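Local coordinates for extracellular solute-binding protein, family 5 (Chelativorans sp., PDB 6WM6) that binds EDTA and other aminopolycarboxylates in the periplasm, as a family 5 solute-binding protein that probably delivers them to an ABC transporter, at residues A[97-102]-A[240-245]; A[310-315]-A[452-457]; A[320-325]-A[381-386]. One frame throughout, in Å; residues are numbered along the deposited sequence. Where two conformers were deposited one is given.

Contact 1: residues A[97-102]-A[240-245]. With EDO (1,2-ethanediol), chain F; EDO (1,2-ethanediol), chain K.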
loop_
_atom_site.group_PDB
_atom_site.type_symbol
_atom_site.label_atom_id
_atom_site.label_comp_id
_atom_site.label_asym_id
_atom_site.label_seq_id
_atom_site.Cartn_x
_atom_site.Cartn_y
_atom_site.Cartn_z
ATOM N N THR A 97 7.046 20.993 4.776
ATOM C CA THR A 97 7.413 22.380 5.034
ATOM C C THR A 97 8.289 22.977 3.949
ATOM O O THR A 97 8.579 24.176 4.002
ATOM C CB THR A 97 8.107 22.499 6.397
ATOM O OG1 THR A 97 9.156 21.557 6.511
ATOM C CG2 THR A 97 7.116 22.262 7.522
ATOM N N ASP A 98 8.753 22.174 2.998
ATOM C CA ASP A 98 9.389 22.746 1.808
ATOM C C ASP A 98 8.349 23.385 0.897
ATOM O O ASP A 98 8.585 24.454 0.324
ATOM C CB ASP A 98 10.175 21.671 1.062
ATOM C CG ASP A 98 11.402 21.181 1.847
ATOM O OD1 ASP A 98 11.967 21.984 2.611
ATOM O OD2 ASP A 98 11.788 20.012 1.627
ATOM N N LEU A 99 7.184 22.758 0.779
ATOM C CA LEU A 99 6.095 23.249 -0.044
ATOM C C LEU A 99 5.200 24.235 0.685
ATOM O O LEU A 99 4.787 25.251 0.100
ATOM C CB LEU A 99 5.244 22.090 -0.546
ATOM C CG LEU A 99 4.010 22.454 -1.332
ATOM C CD1 LEU A 99 4.376 23.106 -2.666
ATOM C CD2 LEU A 99 3.190 21.192 -1.584
ATOM N N LEU A 100 4.887 23.967 1.943
ATOM C CA LEU A 100 3.847 24.680 2.662
ATOM C C LEU A 100 4.385 25.432 3.863
ATOM O O LEU A 100 5.191 24.906 4.650
ATOM C CB LEU A 100 2.764 23.709 3.174
ATOM C CG LEU A 100 1.998 22.938 2.114
ATOM C CD1 LEU A 100 1.067 21.935 2.772
ATOM C CD2 LEU A 100 1.203 23.914 1.250
ATOM N N GLU A 101 3.907 26.666 4.034
ATOM C CA GLU A 101 4.057 27.345 5.317
ATOM C C GLU A 101 3.129 26.736 6.361
ATOM O O GLU A 101 3.525 26.534 7.519
ATOM C CB GLU A 101 3.754 28.836 5.154
ATOM C CG GLU A 101 3.863 29.635 6.440
ATOM C CD GLU A 101 3.286 31.034 6.309
ATOM O OE1 GLU A 101 3.096 31.497 5.164
ATOM O OE2 GLU A 101 2.998 31.657 7.354
ATOM N N SER A 102 1.894 26.424 5.973
ATOM C CA SER A 102 0.908 25.905 6.900
ATOM C C SER A 102 -0.223 25.224 6.150
ATOM O O SER A 102 -0.465 25.466 4.961
ATOM C CB SER A 102 0.352 27.027 7.776
ATOM O OG SER A 102 -0.243 28.054 6.995
ATOM N N LYS A 240 16.314 24.249 -9.543
ATOM C CA LYS A 240 15.401 25.163 -8.878
ATOM C C LYS A 240 14.733 24.529 -7.651
ATOM O O LYS A 240 13.749 25.063 -7.139
ATOM C CB LYS A 240 14.361 25.689 -9.857
ATOM C CG LYS A 240 14.952 26.518 -10.993
ATOM C CD LYS A 240 13.866 27.301 -11.716
ATOM C CE LYS A 240 14.388 28.048 -12.940
ATOM N NZ LYS A 240 15.402 29.074 -12.581
ATOM N N TRP A 241 15.255 23.407 -7.152
ATOM C CA TRP A 241 14.732 22.860 -5.913
ATOM C C TRP A 241 14.787 23.905 -4.801
ATOM O O TRP A 241 15.808 24.567 -4.594
ATOM C CB TRP A 241 15.541 21.614 -5.521
ATOM C CG TRP A 241 15.256 21.041 -4.157
ATOM C CD1 TRP A 241 16.186 20.780 -3.193
ATOM C CD2 TRP A 241 13.986 20.634 -3.611
ATOM N NE1 TRP A 241 15.583 20.241 -2.095
ATOM C CE2 TRP A 241 14.233 20.121 -2.316
ATOM C CE3 TRP A 241 12.658 20.637 -4.088
ATOM C CZ2 TRP A 241 13.214 19.645 -1.491
ATOM C CZ3 TRP A 241 11.653 20.175 -3.254
ATOM C CH2 TRP A 241 11.941 19.677 -1.977
ATOM N N TYR A 242 13.693 23.996 -4.046
ATOM C CA TYR A 242 13.438 25.073 -3.092
ATOM C C TYR A 242 13.407 24.577 -1.653
ATOM O O TYR A 242 13.113 25.354 -0.734
ATOM C CB TYR A 242 12.099 25.746 -3.425
ATOM C CG TYR A 242 10.999 24.725 -3.626
ATOM C CD1 TYR A 242 10.269 24.245 -2.553
ATOM C CD2 TYR A 242 10.736 24.176 -4.883
ATOM C CE1 TYR A 242 9.312 23.287 -2.707
ATOM C CE2 TYR A 242 9.781 23.199 -5.049
ATOM C CZ TYR A 242 9.064 22.742 -3.947
ATOM O OH TYR A 242 8.114 21.770 -4.066
ATOM N N GLY A 243 13.711 23.307 -1.439
ATOM C CA GLY A 243 13.627 22.746 -0.106
ATOM C C GLY A 243 14.857 22.993 0.733
ATOM O O GLY A 243 15.905 23.417 0.244
ATOM N N GLU A 244 14.707 22.661 2.011
ATOM C CA GLU A 244 15.752 22.951 2.999
ATOM C C GLU A 244 16.991 22.092 2.788
ATOM O O GLU A 244 18.116 22.577 2.972
ATOM C CB GLU A 244 15.173 22.711 4.401
ATOM C CG GLU A 244 16.148 22.900 5.560
ATOM C CD GLU A 244 16.441 24.361 5.851
ATOM O OE1 GLU A 244 15.951 25.234 5.102
ATOM O OE2 GLU A 244 17.162 24.633 6.834
ATOM N N LYS A 245 16.816 20.829 2.415
ATOM C CA LYS A 245 17.931 19.901 2.310
ATOM C C LYS A 245 18.109 19.409 0.883
ATOM O O LYS A 245 17.126 19.198 0.159
ATOM C CB LYS A 245 17.707 18.686 3.227
ATOM C CG LYS A 245 17.659 19.058 4.717
ATOM C CD LYS A 245 17.329 17.860 5.583
ATOM C CE LYS A 245 17.408 18.213 7.064
ATOM N NZ LYS A 245 17.192 17.015 7.916
HETATM C C1 EDO F . 11.018 18.074 4.560
HETATM O O1 EDO F . 11.103 17.162 5.664
HETATM C C2 EDO F . 9.576 18.501 4.325
HETATM O O2 EDO F . 8.821 18.348 5.523
HETATM C C1 EDO K . 9.888 21.435 10.001
HETATM O O1 EDO K . 9.980 20.430 8.962
HETATM C C2 EDO K . 10.816 22.603 9.670
HETATM O O2 EDO K . 12.181 22.173 9.677
HETATM O O HOH W 1 14.122 19.410 2.882
#
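Two loops meet here at the surface of a family 5 solute-binding protein. Residues 97-99 have helical backbone angles without the regular helix bonds, and lead into the edge strand 100-108. Residues 240-245 belong to the loop between strands 232-237 and 251-256 of a different sheet. Asp98 carries the contact. Its CG lies anti to the carbonyl carbon, beside the backbone N (chi1 -68°), and the carboxylate reaches across to the backbone of Gly243 and Glu244. OD1 of Asp98 accepts from Glu244 N at 2.9 Å. The bond is fairly straight (157°), and the donor stands above the carboxylate plane. The same OD1 also rests 3.3 Å from Gly243 CA. The other oxygen, OD2, takes a bond from a water that in turn accepts from Lys245 N. Both carboxylate oxygens are therefore tied to the loop, one directly and one through solvent. The carboxylate also stands nearly perpendicular to the indole of Trp241, with OD2 of Asp98 3.4 Å from Trp241 CZ2. Tyr242 turns the edge of its ring to the backbone: its CE1 lies 3.3 Å from Asp98 O.

The second shell holds these groups in place. Arg118 NH1 hydrogen-bonds to both Asp98 O and Tyr242 O, so one arginine grips both loops. Tyr242 OH is hydrogen-bonded to Gly219 O. One face of the Tyr242 ring receives Trp241 CZ3, and one face of the Trp241 ring lies under Gly243 N, which sits over its centre. The indole is fixed by its own loop: Trp241 NE1 donates to Lys245 O at 2.9 Å, nearly straight and close to the ring plane.

Contact 2: residues A[310-315]-A[452-457]; sequences GLNSKA and GNFDLH
The end of strand 305-311 pairs antiparallel with the start of strand 456-462, within the mixed sheet of this solute-binding fold. Gly310 and His457 form a hydrogen-bonded pair. Gly310 N donates to His457 O at 2.7 Å, and His457 N returns a bond to Gly310 O at 2.9 Å, on a lone pair. Leu311 and Leu456 follow as a non-hydrogen-bonded pair. Their side chains lie side by side, with Leu311 CG 3.7 Å from Leu456 CD2.

Past the last bridge, Asn312 N adds one more backbone bond, to Asp455 O at 2.9 Å. Asn312 CG is anti to the backbone N (chi1 -174°), which carries the amide toward Phe454. Its chi2 of -9° turns the amide to within 10° of the ring plane. CB of Asn312 makes a CH-pi contact over one face of that ring. The amide is used at both ends. ND2 of Asn312 donates to Phe454 O at 2.9 Å, almost straight and in the amide plane, and also bonds to Ser451 O. OD1 accepts from Lys314 N at 3.0 Å, an Asx turn, and weakly from Ala315 N. These bonds fix the rotation of the buried amide, and the Asx turn accompanies the chain leaving the strand.

Asp455 has its main polar partner outside the pair. Its OD2 forms a salt bridge with Arg408 NE, while its OD1 takes a bond from a water that also donates to Ala315 O. His457 ND1 is hydrogen-bonded to Ser410 OG. Strand 407-410 runs parallel to strand 456-462 on its other side, and Leu456 packs on Leu409. Strand 305-311 is in turn paired with strand 524-537. Helix 321-330 packs against the sheet through Arg324 and Leu328, which touch Leu311.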
loop_
_atom_site.group_PDB
_atom_site.type_symbol
_atom_site.label_atom_id
_atom_site.label_comp_id
_atom_site.label_asym_id
_atom_site.label_seq_id
_atom_site.Cartn_x
_atom_site.Cartn_y
_atom_site.Cartn_z
ATOM N N GLY A 310 -9.067 -14.765 1.392
ATOM C CA GLY A 310 -10.435 -14.401 1.116
ATOM C C GLY A 310 -11.244 -15.629 0.729
ATOM O O GLY A 310 -10.716 -16.601 0.188
ATOM N N LEU A 311 -12.532 -15.583 1.026
ATOM C CA LEU A 311 -13.441 -16.700 0.819
ATOM C C LEU A 311 -14.596 -16.198 -0.044
ATOM O O LEU A 311 -15.143 -15.126 0.203
ATOM C CB LEU A 311 -13.953 -17.261 2.152
ATOM C CG LEU A 311 -12.868 -17.724 3.119
ATOM C CD1 LEU A 311 -12.419 -16.585 4.026
ATOM C CD2 LEU A 311 -13.358 -18.902 3.969
ATOM N N ASN A 312 -14.942 -16.975 -1.067
ATOM C CA ASN A 312 -15.932 -16.522 -2.047
ATOM C C ASN A 312 -17.339 -16.692 -1.476
ATOM O O ASN A 312 -17.970 -17.734 -1.610
ATOM C CB ASN A 312 -15.762 -17.322 -3.320
ATOM C CG ASN A 312 -16.642 -16.828 -4.426
ATOM O OD1 ASN A 312 -17.507 -15.987 -4.202
ATOM N ND2 ASN A 312 -16.404 -17.324 -5.625
ATOM N N SER A 313 -17.860 -15.637 -0.853
ATOM C CA SER A 313 -19.199 -15.694 -0.276
ATOM C C SER A 313 -20.277 -15.528 -1.336
ATOM O O SER A 313 -21.465 -15.706 -1.010
ATOM C CB SER A 313 -19.402 -14.642 0.811
ATOM O OG SER A 313 -19.597 -13.341 0.268
ATOM N N LYS A 314 -19.894 -15.180 -2.568
ATOM C CA LYS A 314 -20.888 -14.914 -3.611
ATOM C C LYS A 314 -21.350 -16.180 -4.308
ATOM O O LYS A 314 -22.492 -16.227 -4.798
ATOM C CB LYS A 314 -20.319 -13.975 -4.670
ATOM C CG LYS A 314 -19.951 -12.598 -4.170
ATOM C CD LYS A 314 -19.383 -11.773 -5.324
ATOM C CE LYS A 314 -18.610 -10.575 -4.830
ATOM N NZ LYS A 314 -18.101 -9.762 -5.969
ATOM N N ALA A 315 -20.505 -17.201 -4.397
ATOM C CA ALA A 315 -20.816 -18.359 -5.219
ATOM C C ALA A 315 -19.919 -19.522 -4.861
ATOM O O ALA A 315 -18.829 -19.345 -4.319
ATOM C CB ALA A 315 -20.678 -18.014 -6.707
ATOM N N GLY A 452 -17.128 -16.848 -10.308
ATOM C CA GLY A 452 -17.086 -18.214 -10.739
ATOM C C GLY A 452 -15.766 -18.928 -10.833
ATOM O O GLY A 452 -15.774 -20.108 -11.189
ATOM N N ASN A 453 -14.619 -18.286 -10.501
ATOM C CA ASN A 453 -13.324 -18.900 -10.771
ATOM C C ASN A 453 -12.448 -19.174 -9.555
ATOM O O ASN A 453 -11.284 -19.556 -9.710
ATOM C CB ASN A 453 -12.537 -18.125 -11.841
ATOM C CG ASN A 453 -11.955 -16.820 -11.329
ATOM O OD1 ASN A 453 -12.121 -16.437 -10.164
ATOM N ND2 ASN A 453 -11.246 -16.117 -12.207
ATOM N N PHE A 454 -12.967 -19.017 -8.337
ATOM C CA PHE A 454 -12.180 -19.321 -7.144
ATOM C C PHE A 454 -13.125 -19.634 -5.994
ATOM O O PHE A 454 -14.285 -19.230 -5.981
ATOM C CB PHE A 454 -11.246 -18.155 -6.732
ATOM C CG PHE A 454 -11.953 -17.038 -6.009
ATOM C CD1 PHE A 454 -12.788 -16.177 -6.695
ATOM C CD2 PHE A 454 -11.800 -16.863 -4.656
ATOM C CE1 PHE A 454 -13.451 -15.153 -6.058
ATOM C CE2 PHE A 454 -12.464 -15.840 -3.987
ATOM C CZ PHE A 454 -13.285 -14.981 -4.685
ATOM N N ASP A 455 -12.597 -20.324 -4.990
ATOM C CA ASP A 455 -13.270 -20.474 -3.706
ATOM C C ASP A 455 -12.529 -19.805 -2.568
ATOM O O ASP A 455 -13.163 -19.204 -1.688
ATOM C CB ASP A 455 -13.448 -21.970 -3.412
ATOM C CG ASP A 455 -14.191 -22.690 -4.508
ATOM O OD1 ASP A 455 -15.338 -22.277 -4.809
ATOM O OD2 ASP A 455 -13.637 -23.618 -5.144
ATOM N N LEU A 456 -11.190 -19.886 -2.584
ATOM C CA LEU A 456 -10.327 -19.280 -1.584
ATOM C C LEU A 456 -9.211 -18.570 -2.336
ATOM O O LEU A 456 -8.795 -19.004 -3.413
ATOM C CB LEU A 456 -9.716 -20.354 -0.679
ATOM C CG LEU A 456 -10.709 -21.262 0.065
ATOM C CD1 LEU A 456 -9.948 -22.424 0.728
ATOM C CD2 LEU A 456 -11.471 -20.489 1.100
ATOM N N HIS A 457 -8.740 -17.456 -1.785
ATOM C CA HIS A 457 -7.694 -16.670 -2.452
ATOM C C HIS A 457 -6.752 -16.071 -1.416
ATOM O O HIS A 457 -7.206 -15.385 -0.498
ATOM C CB HIS A 457 -8.306 -15.549 -3.303
ATOM C CG HIS A 457 -7.314 -14.735 -4.072
ATOM N ND1 HIS A 457 -6.683 -15.211 -5.191
ATOM C CD2 HIS A 457 -6.830 -13.486 -3.866
ATOM C CE1 HIS A 457 -5.871 -14.278 -5.667
ATOM N NE2 HIS A 457 -5.951 -13.216 -4.889
HETATM O O HOH W 2 -16.840 -20.839 -3.063
#

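Contact 3: residues A[320-325]-A[381-386]; sequences DIALRK and KGILSE
Helices 321-330 and 377-386 pack here as a nearly antiparallel pair. The axes of the two short segments come within 8.8 Å, at 170° between their directions.

Two apolar pairs join them. Leu323 CG is anti to the backbone N, and the side chain crosses Leu384 obliquely, with Leu323 CD1 3.8 Å from Leu384 CD2. Ile383 points at the other helix, and its CG2 meets Ala322 CB at 4.3 Å. Ala326, the next residue of helix 321-330 after Lys325, is touched by both Ile383 and Leu384.

Methyl groups also approach backbone carbonyls. Ile383 CG2, anti to the backbone N, lies 3.4 Å from Ala322 O. CD1 of Ile383 lies against Lys325 O.

The polar bonds stay within one helix or go to other parts of the chain. Asp320 is the N-cap of helix 321-330: its OD1 accepts from Ala322 N at 3.0 Å, with the donor above the carboxylate plane. Its OD2 is hydrogen-bonded to Tyr389 OH, just beyond the partner helix. The capping charge would probably interact favourably with the helix dipole. Arg324 turns away from helix 377-386, and its guanidinium forms a cation-pi contact with Tyr521.

Across the two segments the contact is van der Waals packing of Ile383 and Leu384 on side chains and backbone of 322-325, so it has little directional bonding.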
loop_
_atom_site.group_PDB
_atom_site.type_symbol
_atom_site.label_atom_id
_atom_site.label_comp_id
_atom_site.label_asym_id
_atom_site.label_seq_id
_atom_site.Cartn_x
_atom_site.Cartn_y
_atom_site.Cartn_z
ATOM N N ASP A 320 -21.811 -20.692 1.614
ATOM C CA ASP A 320 -22.417 -21.095 2.876
ATOM C C ASP A 320 -21.528 -20.634 4.028
ATOM O O ASP A 320 -20.378 -21.083 4.164
ATOM C CB ASP A 320 -22.608 -22.607 2.914
ATOM C CG ASP A 320 -23.312 -23.082 4.185
ATOM O OD1 ASP A 320 -23.613 -22.276 5.096
ATOM O OD2 ASP A 320 -23.591 -24.305 4.286
ATOM N N ILE A 321 -22.051 -19.724 4.841
ATOM C CA ILE A 321 -21.269 -19.183 5.951
ATOM C C ILE A 321 -20.791 -20.272 6.900
ATOM O O ILE A 321 -19.746 -20.121 7.544
ATOM C CB ILE A 321 -22.088 -18.075 6.659
ATOM C CG1 ILE A 321 -21.207 -17.275 7.616
ATOM C CG2 ILE A 321 -23.318 -18.663 7.371
ATOM C CD1 ILE A 321 -21.877 -16.009 8.108
ATOM N N ALA A 322 -21.536 -21.371 7.039
ATOM C CA ALA A 322 -21.080 -22.434 7.930
ATOM C C ALA A 322 -19.785 -23.061 7.430
ATOM O O ALA A 322 -18.902 -23.397 8.228
ATOM C CB ALA A 322 -22.174 -23.494 8.083
ATOM N N LEU A 323 -19.662 -23.258 6.120
ATOM C CA LEU A 323 -18.426 -23.817 5.581
ATOM C C LEU A 323 -17.280 -22.828 5.761
ATOM O O LEU A 323 -16.161 -23.224 6.114
ATOM C CB LEU A 323 -18.599 -24.231 4.115
ATOM C CG LEU A 323 -17.379 -24.884 3.482
ATOM C CD1 LEU A 323 -16.987 -26.155 4.220
ATOM C CD2 LEU A 323 -17.629 -25.200 1.998
ATOM N N ARG A 324 -17.552 -21.532 5.558
ATOM C CA ARG A 324 -16.524 -20.514 5.790
ATOM C C ARG A 324 -16.030 -20.569 7.222
ATOM O O ARG A 324 -14.809 -20.624 7.477
ATOM C CB ARG A 324 -17.055 -19.117 5.481
ATOM C CG ARG A 324 -17.450 -18.944 4.026
ATOM C CD ARG A 324 -17.558 -17.473 3.612
ATOM N NE ARG A 324 -18.502 -16.618 4.338
ATOM C CZ ARG A 324 -19.789 -16.480 4.021
ATOM N NH1 ARG A 324 -20.318 -17.192 3.036
ATOM N NH2 ARG A 324 -20.532 -15.620 4.694
ATOM N N LYS A 325 -16.959 -20.560 8.184
ATOM C CA LYS A 325 -16.554 -20.552 9.582
ATOM C C LYS A 325 -15.830 -21.831 9.967
ATOM O O LYS A 325 -14.868 -21.793 10.747
ATOM C CB LYS A 325 -17.755 -20.292 10.487
ATOM C CG LYS A 325 -18.285 -18.882 10.326
ATOM C CD LYS A 325 -19.430 -18.539 11.252
ATOM C CE LYS A 325 -19.774 -17.073 11.054
ATOM N NZ LYS A 325 -20.840 -16.569 11.954
ATOM N N LYS A 381 -15.653 -29.357 12.894
ATOM C CA LYS A 381 -16.555 -30.444 12.524
ATOM C C LYS A 381 -17.938 -30.217 13.113
ATOM O O LYS A 381 -18.944 -30.524 12.468
ATOM C CB LYS A 381 -15.988 -31.781 12.997
ATOM C CG LYS A 381 -14.857 -32.315 12.161
ATOM C CD LYS A 381 -14.334 -33.622 12.762
ATOM C CE LYS A 381 -13.272 -34.278 11.899
ATOM N NZ LYS A 381 -12.732 -35.498 12.565
ATOM N N GLY A 382 -18.006 -29.679 14.332
ATOM C CA GLY A 382 -19.296 -29.376 14.929
ATOM C C GLY A 382 -20.063 -28.330 14.148
ATOM O O GLY A 382 -21.269 -28.457 13.935
ATOM N N ILE A 383 -19.373 -27.275 13.706
ATOM C CA ILE A 383 -20.011 -26.255 12.878
ATOM C C ILE A 383 -20.611 -26.895 11.635
ATOM O O ILE A 383 -21.741 -26.589 11.235
ATOM C CB ILE A 383 -18.987 -25.155 12.517
ATOM C CG1 ILE A 383 -18.591 -24.382 13.786
ATOM C CG2 ILE A 383 -19.555 -24.217 11.480
ATOM C CD1 ILE A 383 -17.357 -23.502 13.607
ATOM N N LEU A 384 -19.853 -27.781 10.994
ATOM C CA LEU A 384 -20.356 -28.437 9.792
ATOM C C LEU A 384 -21.550 -29.333 10.100
ATOM O O LEU A 384 -22.547 -29.302 9.381
ATOM C CB LEU A 384 -19.233 -29.263 9.163
ATOM C CG LEU A 384 -18.122 -28.394 8.558
ATOM C CD1 LEU A 384 -16.959 -29.261 8.128
ATOM C CD2 LEU A 384 -18.645 -27.567 7.394
ATOM N N SER A 385 -21.444 -30.160 11.148
ATOM C CA SER A 385 -22.541 -31.054 11.499
ATOM C C SER A 385 -23.804 -30.265 11.803
ATOM O O SER A 385 -24.903 -30.644 11.368
ATOM C CB SER A 385 -22.128 -31.900 12.695
ATOM O OG SER A 385 -23.206 -32.744 13.099
ATOM N N GLU A 386 -23.671 -29.148 12.518
ATOM C CA GLU A 386 -24.837 -28.350 12.888
ATOM C C GLU A 386 -25.477 -27.666 11.696
ATOM O O GLU A 386 -26.624 -27.213 11.794
ATOM C CB GLU A 386 -24.442 -27.340 13.971
ATOM C CG GLU A 386 -24.145 -28.029 15.295
ATOM C CD GLU A 386 -23.241 -27.214 16.209
ATOM O OE1 GLU A 386 -23.127 -25.987 16.022
ATOM O OE2 GLU A 386 -22.643 -27.821 17.120
#

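From the N terminus, contact 1 comes first. It closes a loop of 137 residues and ties the turn just before strand 100-108 to the loop between strands 232-237 and 251-256. The chain then enters the region of contacts 2 and 3, on the opposite side of the chain's centre. Contact 2 opens at 310-315, and contact 3 opens and closes (320-325 with 381-386) before contact 2 closes at 452-457. Contact 3 is thus nested inside contact 2. Their centres are about 16 Å apart, and they touch where Arg324 packs on Leu311 and Ser313. Together they join a helical pair to the mixed sheet. Contact 1 lies in series with both, touching neither.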